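Local coordinates for metallo-beta-lactamase domain-containing protein (Enterococcus faecalis, PDB 2AZ4) that is of unknown function but carries a two-zinc metallo-beta-lactamase domain and may act as an RNA-binding exonuclease, at residues L90-L95 and Y170-L175; V108-L113 and R142-L147; N148-I153 and I162-H167. All coordinates share one frame; numbering follows the deposited sequence.

Contact 1 (L90-L95 and Y170-L175); sequences LSHAHL and YGASAL. With ZN (zinc ion), chain C.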
loop_
_atom_site.group_PDB
_atom_site.type_symbol
_atom_site.label_atom_id
_atom_site.label_comp_id
_atom_site.label_asym_id
_atom_site.label_seq_id
_atom_site.Cartn_x
_atom_site.Cartn_y
_atom_site.Cartn_z
ATOM N N LEU A 90 -6.808 -4.856 8.009
ATOM C CA LEU A 90 -5.977 -3.987 7.203
ATOM C C LEU A 90 -5.544 -4.727 5.931
ATOM O O LEU A 90 -4.811 -5.714 6.001
ATOM C CB LEU A 90 -4.776 -3.554 8.061
ATOM C CG LEU A 90 -3.648 -2.679 7.591
ATOM C CD1 LEU A 90 -4.130 -1.383 6.908
ATOM C CD2 LEU A 90 -2.689 -2.399 8.775
ATOM N N SER A 91 -6.016 -4.246 4.784
ATOM C CA SER A 91 -5.785 -4.908 3.515
ATOM C C SER A 91 -4.288 -4.985 3.207
ATOM O O SER A 91 -3.812 -6.019 2.774
ATOM C CB SER A 91 -6.563 -4.227 2.361
ATOM O OG SER A 91 -5.986 -3.001 1.905
ATOM N N HIS A 92 -3.578 -3.881 3.414
ATOM C CA HIS A 92 -2.142 -3.799 3.164
ATOM C C HIS A 92 -1.514 -2.563 3.836
ATOM O O HIS A 92 -2.217 -1.713 4.397
ATOM C CB HIS A 92 -1.818 -3.863 1.655
ATOM C CG HIS A 92 -2.340 -2.700 0.857
ATOM N ND1 HIS A 92 -3.678 -2.377 0.790
ATOM C CD2 HIS A 92 -1.701 -1.796 0.075
ATOM C CE1 HIS A 92 -3.846 -1.341 -0.014
ATOM N NE2 HIS A 92 -2.660 -0.956 -0.445
ATOM N N ALA A 93 -0.189 -2.457 3.752
ATOM C CA ALA A 93 0.591 -1.467 4.493
ATOM C C ALA A 93 0.540 -0.003 4.007
ATOM O O ALA A 93 0.850 0.932 4.783
ATOM C CB ALA A 93 2.038 -1.930 4.601
ATOM N N HIS A 94 0.166 0.202 2.750
ATOM C CA HIS A 94 0.191 1.543 2.168
ATOM C C HIS A 94 -0.459 2.585 3.065
ATOM O O HIS A 94 -1.437 2.305 3.750
ATOM C CB HIS A 94 -0.387 1.547 0.737
ATOM C CG HIS A 94 0.552 0.971 -0.276
ATOM N ND1 HIS A 94 0.141 0.521 -1.510
ATOM C CD2 HIS A 94 1.897 0.793 -0.245
ATOM C CE1 HIS A 94 1.179 0.067 -2.190
ATOM N NE2 HIS A 94 2.259 0.221 -1.447
ATOM N N LEU A 95 0.116 3.781 3.063
ATOM C CA LEU A 95 -0.270 4.861 3.978
ATOM C C LEU A 95 -1.784 5.188 3.984
ATOM O O LEU A 95 -2.384 5.437 5.058
ATOM C CB LEU A 95 0.530 6.124 3.603
ATOM C CG LEU A 95 0.551 7.324 4.552
ATOM C CD1 LEU A 95 1.183 6.962 5.913
ATOM C CD2 LEU A 95 1.266 8.521 3.898
ATOM N N TYR A 170 3.739 -5.926 -0.863
ATOM C CA TYR A 170 3.809 -7.340 -0.492
ATOM C C TYR A 170 2.908 -7.585 0.725
ATOM O O TYR A 170 2.801 -6.733 1.597
ATOM C CB TYR A 170 5.258 -7.759 -0.202
ATOM C CG TYR A 170 5.423 -9.263 -0.077
ATOM C CD1 TYR A 170 5.276 -10.092 -1.194
ATOM C CD2 TYR A 170 5.715 -9.851 1.155
ATOM C CE1 TYR A 170 5.412 -11.483 -1.086
ATOM C CE2 TYR A 170 5.852 -11.254 1.278
ATOM C CZ TYR A 170 5.700 -12.045 0.155
ATOM O OH TYR A 170 5.840 -13.414 0.251
ATOM N N GLY A 171 2.236 -8.735 0.750
ATOM C CA GLY A 171 1.298 -9.079 1.810
ATOM C C GLY A 171 -0.106 -8.501 1.698
ATOM O O GLY A 171 -0.900 -8.575 2.649
ATOM N N ALA A 172 -0.415 -7.935 0.535
ATOM C CA ALA A 172 -1.713 -7.311 0.254
ATOM C C ALA A 172 -2.801 -8.363 0.205
ATOM O O ALA A 172 -2.561 -9.484 -0.271
ATOM C CB ALA A 172 -1.677 -6.545 -1.069
ATOM N N SER A 173 -3.991 -7.994 0.701
ATOM C CA SER A 173 -5.111 -8.927 0.789
ATOM C C SER A 173 -6.455 -8.269 0.460
ATOM O O SER A 173 -6.553 -7.026 0.373
ATOM C CB SER A 173 -5.179 -9.528 2.184
ATOM O OG SER A 173 -5.471 -8.517 3.138
ATOM N N ALA A 174 -7.451 -9.128 0.244
ATOM C CA ALA A 174 -8.856 -8.775 0.094
ATOM C C ALA A 174 -9.619 -9.504 1.203
ATOM O O ALA A 174 -9.085 -10.434 1.844
ATOM C CB ALA A 174 -9.361 -9.218 -1.276
ATOM N N LEU A 175 -10.849 -9.077 1.468
ATOM C CA LEU A 175 -11.611 -9.684 2.556
ATOM C C LEU A 175 -12.865 -10.300 1.973
ATOM O O LEU A 175 -13.544 -9.663 1.148
ATOM C CB LEU A 175 -11.974 -8.639 3.623
ATOM C CG LEU A 175 -10.845 -7.760 4.197
ATOM C CD1 LEU A 175 -11.444 -6.791 5.192
ATOM C CD2 LEU A 175 -9.737 -8.621 4.891
HETATM ZN ZN ZN C . -2.045 0.306 -2.257
HETATM O O HOH W 1 -2.887 -7.938 4.660
HETATM O O HOH W 2 1.037 -4.910 2.827
HETATM O O HOH W 3 -1.691 1.810 -3.813
HETATM O O HOH W 4 -2.495 2.439 -1.490
#

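Contact 2 (V108-L113 and R142-L147); sequences VPLYTL and REMIGL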
loop_
_atom_site.group_PDB
_atom_site.type_symbol
_atom_site.label_atom_id
_atom_site.label_comp_id
_atom_site.label_asym_id
_atom_site.label_seq_id
_atom_site.Cartn_x
_atom_site.Cartn_y
_atom_site.Cartn_z
ATOM N N VAL A 108 -9.038 -3.183 20.925
ATOM C CA VAL A 108 -9.666 -3.730 19.717
ATOM C C VAL A 108 -8.581 -4.442 18.902
ATOM O O VAL A 108 -7.576 -3.839 18.618
ATOM C CB VAL A 108 -10.351 -2.614 18.890
ATOM C CG1 VAL A 108 -10.890 -3.163 17.547
ATOM C CG2 VAL A 108 -11.475 -1.987 19.704
ATOM N N PRO A 109 -8.775 -5.742 18.560
ATOM C CA PRO A 109 -7.775 -6.413 17.726
ATOM C C PRO A 109 -7.705 -5.880 16.313
ATOM O O PRO A 109 -8.724 -5.486 15.739
ATOM C CB PRO A 109 -8.243 -7.866 17.703
ATOM C CG PRO A 109 -9.745 -7.803 18.019
ATOM C CD PRO A 109 -9.859 -6.651 18.974
ATOM N N LEU A 110 -6.505 -5.944 15.745
ATOM C CA LEU A 110 -6.204 -5.435 14.415
ATOM C C LEU A 110 -5.540 -6.589 13.662
ATOM O O LEU A 110 -4.500 -7.124 14.101
ATOM C CB LEU A 110 -5.271 -4.220 14.491
ATOM C CG LEU A 110 -4.710 -3.624 13.175
ATOM C CD1 LEU A 110 -5.841 -3.144 12.289
ATOM C CD2 LEU A 110 -3.734 -2.459 13.444
ATOM N N TYR A 111 -6.167 -6.975 12.545
ATOM C CA TYR A 111 -5.813 -8.188 11.807
ATOM C C TYR A 111 -5.252 -7.809 10.459
ATOM O O TYR A 111 -5.748 -6.907 9.788
ATOM C CB TYR A 111 -7.024 -9.125 11.593
ATOM C CG TYR A 111 -7.604 -9.723 12.854
ATOM C CD1 TYR A 111 -7.020 -10.851 13.455
ATOM C CD2 TYR A 111 -8.715 -9.158 13.456
ATOM C CE1 TYR A 111 -7.531 -11.392 14.597
ATOM C CE2 TYR A 111 -9.249 -9.683 14.603
ATOM C CZ TYR A 111 -8.658 -10.802 15.167
ATOM O OH TYR A 111 -9.179 -11.317 16.298
ATOM N N THR A 112 -4.223 -8.520 10.044
ATOM C CA THR A 112 -3.648 -8.266 8.752
ATOM C C THR A 112 -2.826 -9.493 8.376
ATOM O O THR A 112 -2.592 -10.330 9.226
ATOM C CB THR A 112 -2.819 -6.943 8.739
ATOM O OG1 THR A 112 -2.606 -6.549 7.383
ATOM C CG2 THR A 112 -1.472 -7.083 9.462
ATOM N N LEU A 113 -2.419 -9.638 7.119
ATOM C CA LEU A 113 -1.509 -10.740 6.852
ATOM C C LEU A 113 -0.173 -10.432 7.532
ATOM O O LEU A 113 0.235 -9.269 7.619
ATOM C CB LEU A 113 -1.328 -11.011 5.361
ATOM C CG LEU A 113 -2.550 -11.610 4.628
ATOM C CD1 LEU A 113 -2.229 -11.778 3.179
ATOM C CD2 LEU A 113 -3.045 -12.960 5.224
ATOM N N ARG A 142 1.435 0.009 16.978
ATOM C CA ARG A 142 0.527 -0.802 17.787
ATOM C C ARG A 142 0.477 -2.276 17.342
ATOM O O ARG A 142 0.942 -2.625 16.235
ATOM C CB ARG A 142 -0.865 -0.151 17.863
ATOM C CG ARG A 142 -1.728 -0.264 16.580
ATOM C CD ARG A 142 -2.588 -1.528 16.623
ATOM N NE ARG A 142 -3.790 -1.257 17.355
ATOM C CZ ARG A 142 -4.640 -2.121 17.882
ATOM N NH1 ARG A 142 -4.478 -3.440 17.827
ATOM N NH2 ARG A 142 -5.696 -1.608 18.491
ATOM N N GLU A 143 -0.026 -3.135 18.227
ATOM C CA GLU A 143 -0.085 -4.581 17.969
ATOM C C GLU A 143 -0.917 -4.902 16.716
ATOM O O GLU A 143 -1.969 -4.280 16.492
ATOM C CB GLU A 143 -0.693 -5.324 19.176
ATOM C CG GLU A 143 0.098 -5.192 20.473
ATOM C CD GLU A 143 -0.568 -5.866 21.678
ATOM O OE1 GLU A 143 -1.664 -6.448 21.535
ATOM O OE2 GLU A 143 0.030 -5.808 22.776
ATOM N N MET A 144 -0.437 -5.865 15.923
ATOM C CA MET A 144 -1.195 -6.447 14.811
ATOM C C MET A 144 -1.132 -7.958 14.975
ATOM O O MET A 144 -0.072 -8.508 15.277
ATOM C CB MET A 144 -0.574 -6.056 13.446
ATOM C CG MET A 144 -0.856 -4.592 13.040
ATOM S SD MET A 144 -0.071 -4.096 11.524
ATOM C CE MET A 144 1.358 -3.272 12.174
ATOM N N ILE A 145 -2.265 -8.627 14.781
ATOM C CA ILE A 145 -2.291 -10.094 14.708
ATOM C C ILE A 145 -1.985 -10.483 13.271
ATOM O O ILE A 145 -2.839 -10.344 12.382
ATOM C CB ILE A 145 -3.627 -10.659 15.175
ATOM C CG1 ILE A 145 -3.848 -10.298 16.652
ATOM C CG2 ILE A 145 -3.662 -12.194 15.036
ATOM C CD1 ILE A 145 -5.293 -10.502 17.121
ATOM N N GLY A 146 -0.741 -10.917 13.043
ATOM C CA GLY A 146 -0.299 -11.363 11.727
ATOM C C GLY A 146 -0.930 -12.719 11.442
ATOM O O GLY A 146 -0.819 -13.655 12.261
ATOM N N LEU A 147 -1.621 -12.802 10.302
ATOM C CA LEU A 147 -2.337 -14.004 9.870
ATOM C C LEU A 147 -1.694 -14.617 8.621
ATOM O O LEU A 147 -0.867 -13.989 7.966
ATOM C CB LEU A 147 -3.806 -13.656 9.545
ATOM C CG LEU A 147 -4.639 -13.062 10.679
ATOM C CD1 LEU A 147 -6.030 -12.685 10.125
ATOM C CD2 LEU A 147 -4.736 -14.061 11.886
HETATM O O HOH W 5 -4.202 -6.454 17.816
#

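Contact 3 (N148-I153 and I162-H167); sequences NKNDVI and IVPVDH. With ZN (zinc ion), chain C.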
loop_
_atom_site.group_PDB
_atom_site.type_symbol
_atom_site.label_atom_id
_atom_site.label_comp_id
_atom_site.label_asym_id
_atom_site.label_seq_id
_atom_site.Cartn_x
_atom_site.Cartn_y
_atom_site.Cartn_z
ATOM N N ASN A 148 -2.074 -15.856 8.336
ATOM C CA ASN A 148 -1.628 -16.597 7.185
ATOM C C ASN A 148 -2.635 -16.444 6.054
ATOM O O ASN A 148 -3.786 -16.082 6.265
ATOM C CB ASN A 148 -1.465 -18.095 7.554
ATOM C CG ASN A 148 -0.482 -18.311 8.690
ATOM O OD1 ASN A 148 -0.797 -18.957 9.700
ATOM N ND2 ASN A 148 0.712 -17.778 8.533
ATOM N N LYS A 149 -2.208 -16.712 4.841
ATOM C CA LYS A 149 -3.124 -16.617 3.726
ATOM C C LYS A 149 -4.379 -17.482 3.929
ATOM O O LYS A 149 -4.310 -18.627 4.407
ATOM C CB LYS A 149 -2.394 -16.971 2.439
ATOM C CG LYS A 149 -1.258 -15.996 2.129
ATOM C CD LYS A 149 -0.327 -16.611 1.094
ATOM C CE LYS A 149 0.428 -15.544 0.342
ATOM N NZ LYS A 149 1.392 -16.206 -0.554
ATOM N N ASN A 150 -5.516 -16.898 3.577
ATOM C CA ASN A 150 -6.833 -17.547 3.635
ATOM C C ASN A 150 -7.318 -17.907 5.046
ATOM O O ASN A 150 -8.232 -18.720 5.188
ATOM C CB ASN A 150 -6.905 -18.762 2.700
ATOM C CG ASN A 150 -6.394 -18.457 1.293
ATOM O OD1 ASN A 150 -6.923 -17.604 0.594
ATOM N ND2 ASN A 150 -5.365 -19.163 0.880
ATOM N N ASP A 151 -6.730 -17.304 6.082
ATOM C CA ASP A 151 -7.231 -17.522 7.457
ATOM C C ASP A 151 -8.617 -16.916 7.583
ATOM O O ASP A 151 -8.914 -15.906 6.927
ATOM C CB ASP A 151 -6.323 -16.880 8.517
ATOM C CG ASP A 151 -5.039 -17.674 8.782
ATOM O OD1 ASP A 151 -4.926 -18.854 8.368
ATOM O OD2 ASP A 151 -4.131 -17.108 9.432
ATOM N N VAL A 152 -9.448 -17.531 8.432
ATOM C CA VAL A 152 -10.783 -17.066 8.703
ATOM C C VAL A 152 -10.830 -16.618 10.175
ATOM O O VAL A 152 -10.442 -17.360 11.099
ATOM C CB VAL A 152 -11.856 -18.173 8.409
ATOM C CG1 VAL A 152 -13.277 -17.702 8.767
ATOM C CG2 VAL A 152 -11.799 -18.607 6.941
ATOM N N ILE A 153 -11.266 -15.390 10.371
ATOM C CA ILE A 153 -11.479 -14.840 11.709
ATOM C C ILE A 153 -12.970 -14.711 11.933
ATOM O O ILE A 153 -13.696 -14.256 11.042
ATOM C CB ILE A 153 -10.798 -13.445 11.876
ATOM C CG1 ILE A 153 -9.271 -13.523 11.628
ATOM C CG2 ILE A 153 -11.103 -12.813 13.242
ATOM C CD1 ILE A 153 -8.494 -14.564 12.493
ATOM N N ILE A 162 -9.277 -13.701 4.982
ATOM C CA ILE A 162 -8.268 -12.775 4.469
ATOM C C ILE A 162 -7.484 -13.437 3.339
ATOM O O ILE A 162 -6.752 -14.404 3.532
ATOM C CB ILE A 162 -7.373 -12.206 5.601
ATOM C CG1 ILE A 162 -6.415 -11.146 5.065
ATOM C CG2 ILE A 162 -6.653 -13.322 6.352
ATOM C CD1 ILE A 162 -5.933 -10.158 6.146
ATOM N N VAL A 163 -7.636 -12.902 2.148
ATOM C CA VAL A 163 -7.215 -13.627 0.962
ATOM C C VAL A 163 -6.150 -12.797 0.284
ATOM O O VAL A 163 -6.404 -11.636 0.036
ATOM C CB VAL A 163 -8.432 -13.789 -0.010
ATOM C CG1 VAL A 163 -8.008 -14.465 -1.316
ATOM C CG2 VAL A 163 -9.580 -14.603 0.671
ATOM N N PRO A 164 -4.992 -13.395 -0.062
ATOM C CA PRO A 164 -3.900 -12.670 -0.722
ATOM C C PRO A 164 -4.290 -12.236 -2.122
ATOM O O PRO A 164 -4.978 -12.975 -2.865
ATOM C CB PRO A 164 -2.767 -13.697 -0.776
ATOM C CG PRO A 164 -3.495 -15.039 -0.795
ATOM C CD PRO A 164 -4.639 -14.815 0.154
ATOM N N VAL A 165 -3.847 -11.043 -2.468
ATOM C CA VAL A 165 -4.154 -10.450 -3.731
ATOM C C VAL A 165 -2.874 -9.808 -4.275
ATOM O O VAL A 165 -2.026 -9.396 -3.493
ATOM C CB VAL A 165 -5.321 -9.487 -3.479
ATOM C CG1 VAL A 165 -4.945 -8.027 -3.594
ATOM C CG2 VAL A 165 -6.595 -9.967 -4.154
ATOM N N ASP A 166 -2.731 -9.752 -5.601
ATOM C CA ASP A 166 -1.541 -9.207 -6.251
ATOM C C ASP A 166 -1.625 -7.662 -6.188
ATOM O O ASP A 166 -2.599 -7.058 -6.644
ATOM C CB ASP A 166 -1.498 -9.785 -7.684
ATOM C CG ASP A 166 -0.523 -9.086 -8.639
ATOM O OD1 ASP A 166 0.329 -8.270 -8.204
ATOM O OD2 ASP A 166 -0.646 -9.359 -9.880
ATOM N N HIS A 167 -0.632 -7.045 -5.553
ATOM C CA HIS A 167 -0.538 -5.572 -5.453
ATOM C C HIS A 167 0.960 -5.241 -5.278
ATOM O O HIS A 167 1.763 -6.127 -5.007
ATOM C CB HIS A 167 -1.425 -5.062 -4.293
ATOM C CG HIS A 167 -1.505 -3.564 -4.176
ATOM N ND1 HIS A 167 -1.736 -2.735 -5.251
ATOM C CD2 HIS A 167 -1.424 -2.753 -3.092
ATOM C CE1 HIS A 167 -1.748 -1.475 -4.844
ATOM N NE2 HIS A 167 -1.577 -1.458 -3.536
HETATM ZN ZN ZN C . -2.045 0.306 -2.257
HETATM O O HOH W 3 -1.691 1.810 -3.813
HETATM O O HOH W 4 -2.495 2.439 -1.490
#

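Contact 1 (L90-L95 and Y170-L175)
A single carbonyl ties the loop L90-L95, which carries two zinc-binding histidines, to the start of strand 173-179. S91 O takes two bonds from S173. The backbone N, at 2.9 Å from S91 O, comes from above the carbonyl plane along a bent path (136° at the hydrogen), whereas S173 OG, at 3.0 Å from S91 O, lies in that plane on a lone pair. The hydroxyl reaches it from the crowded position between its own backbone N and carbonyl carbon (chi1 65°). Beside this grip A172 CB packs against H92 CB at 3.8 Å, and the two segments touch directly. Toward Y170 they part and water takes over: one water joins S91 O to G171 O, and a second accepts from A93 N and donates to Y170 O. H92 sets out toward A172, but its ring leads away. There ND1 gives a nearly in-plane hydrogen bond to S91 OG (2.6 Å), which, with the zinc bond through NE2 at 2.3 Å, fixes the rotation of the ring and may make it a better ligand. H94 binds the same ion through its other nitrogen, ND1, also at 2.3 Å. H167, D189 and two waters complete the shell. With D96 and H97 on the second zinc, H92 and H94 form the HxHxDH signature of the metallo-beta-lactamase fold.

Contact 2 (V108-L113 and R142-L147)
Strands 110-113 and 145-147 run parallel, their short axes inclined at 33° and 4.5 Å apart at closest approach. I145 N donates to L110 O at 2.8 Å, almost along the C=O axis; T112 N reaches back to I145 O over a longer 3.3 Å, and L147 N closes the ladder on T112 O at 2.9 Å. On one face of the sheet Y111 and I145 lie side by side, with I145 CD1 3.5 Å from Y111 CE1, while the L147 side chain crosses Y111 obliquely, its CD1 near the ring's CD1. T112 is on the opposite face, its CG2 meeting M144 SD and its OG1 turned to L90 O. L110 points toward the segment R142-L147, its CD2 lying 3.5 Å from R142 CD and 3.6 Å from M144 CG. R142 curls back on itself, bent at chi2 (91°) and chi3 (84°), so that its guanidinium edge meets V108 O, NH2 bonding to it at 2.9 Å and NH1 only weakly. NH1 also donates to E143 O and NH2 to L104 O, so main-chain carbonyls tie down the buried charge. Helix 114-123 links the two strands, making this a beta-alpha-beta crossover at one edge of a mixed sheet.

Contact 3 (N148-I153 and I162-H167)
I162 is gripped through both of its backbone polar groups by two consecutive residues. Its carbonyl O accepts from N150 N at 2.8 Å, the donor lying nearly along the C=O axis although the N-H itself is turned well off line (130°). Its N gives a straighter bond to D151 O at 3.0 Å. Around this pair of bonds the side chains meet mostly by van der Waals contact. K149 sends an extended chain across P164 at about a right angle, with CG 3.8 Å from P164 CG, so the aliphatic part of the lysine rests on the proline ring; its NZ ends in a long, weak ion pair with E199. N150 starts away from the other segment and bends back, and OD1 comes to 3.6 Å from P164 CD and 3.8 Å from V163 CG1. I162 CG2, in the crowded position between its backbone N and carbonyl carbon, lies 3.5 Å from D151 O.

These contacts lie at the open end of a beta hairpin made by strands 152-155 and 158-164, where the chain enters the first strand through a type II turn from N148 to D151. N150 takes the positive phi (65°) expected at the third position of such a turn; the turn as a whole brings its N-H to I162 O. The carboxylate of D151 folds back over the turn, and its OD2 accepts from N148 N at 2.6 Å, the donor standing above the carboxylate plane.

Farther out, helix 197-207 packs on V163 and V165 through F203. Beyond P164 the segment leaves the hairpin, D166 forms a salt bridge with R191, and H167 binds zinc through NE2 at 2.2 Å. The other ring nitrogen of H167, ND1, is hydrogen-bonded to G381 O, a second-shell bond that orients the imidazole.

Overall arrangement
The three contacts differ in chemistry as they differ in depth. Contact 1 is buried near the centre of the chain and relies on a few polar atoms, waters and metal; contacts 2 and 3, farther out and partly buried, combine backbone pairing with hydrocarbon packing. Contacts 1 and 3 reach the same sheet, through neighbouring strands 173-179 and 158-164, and both supply ligands to one zinc. Contact 2 belongs to the other mixed sheet and reaches contact 1 through the L90 backbone and L113, which packs on G171 and S173. L113 and L147 also pack against contact 3. In sequence, contacts 2 and 3 follow each other inside the loop contact 1 closes.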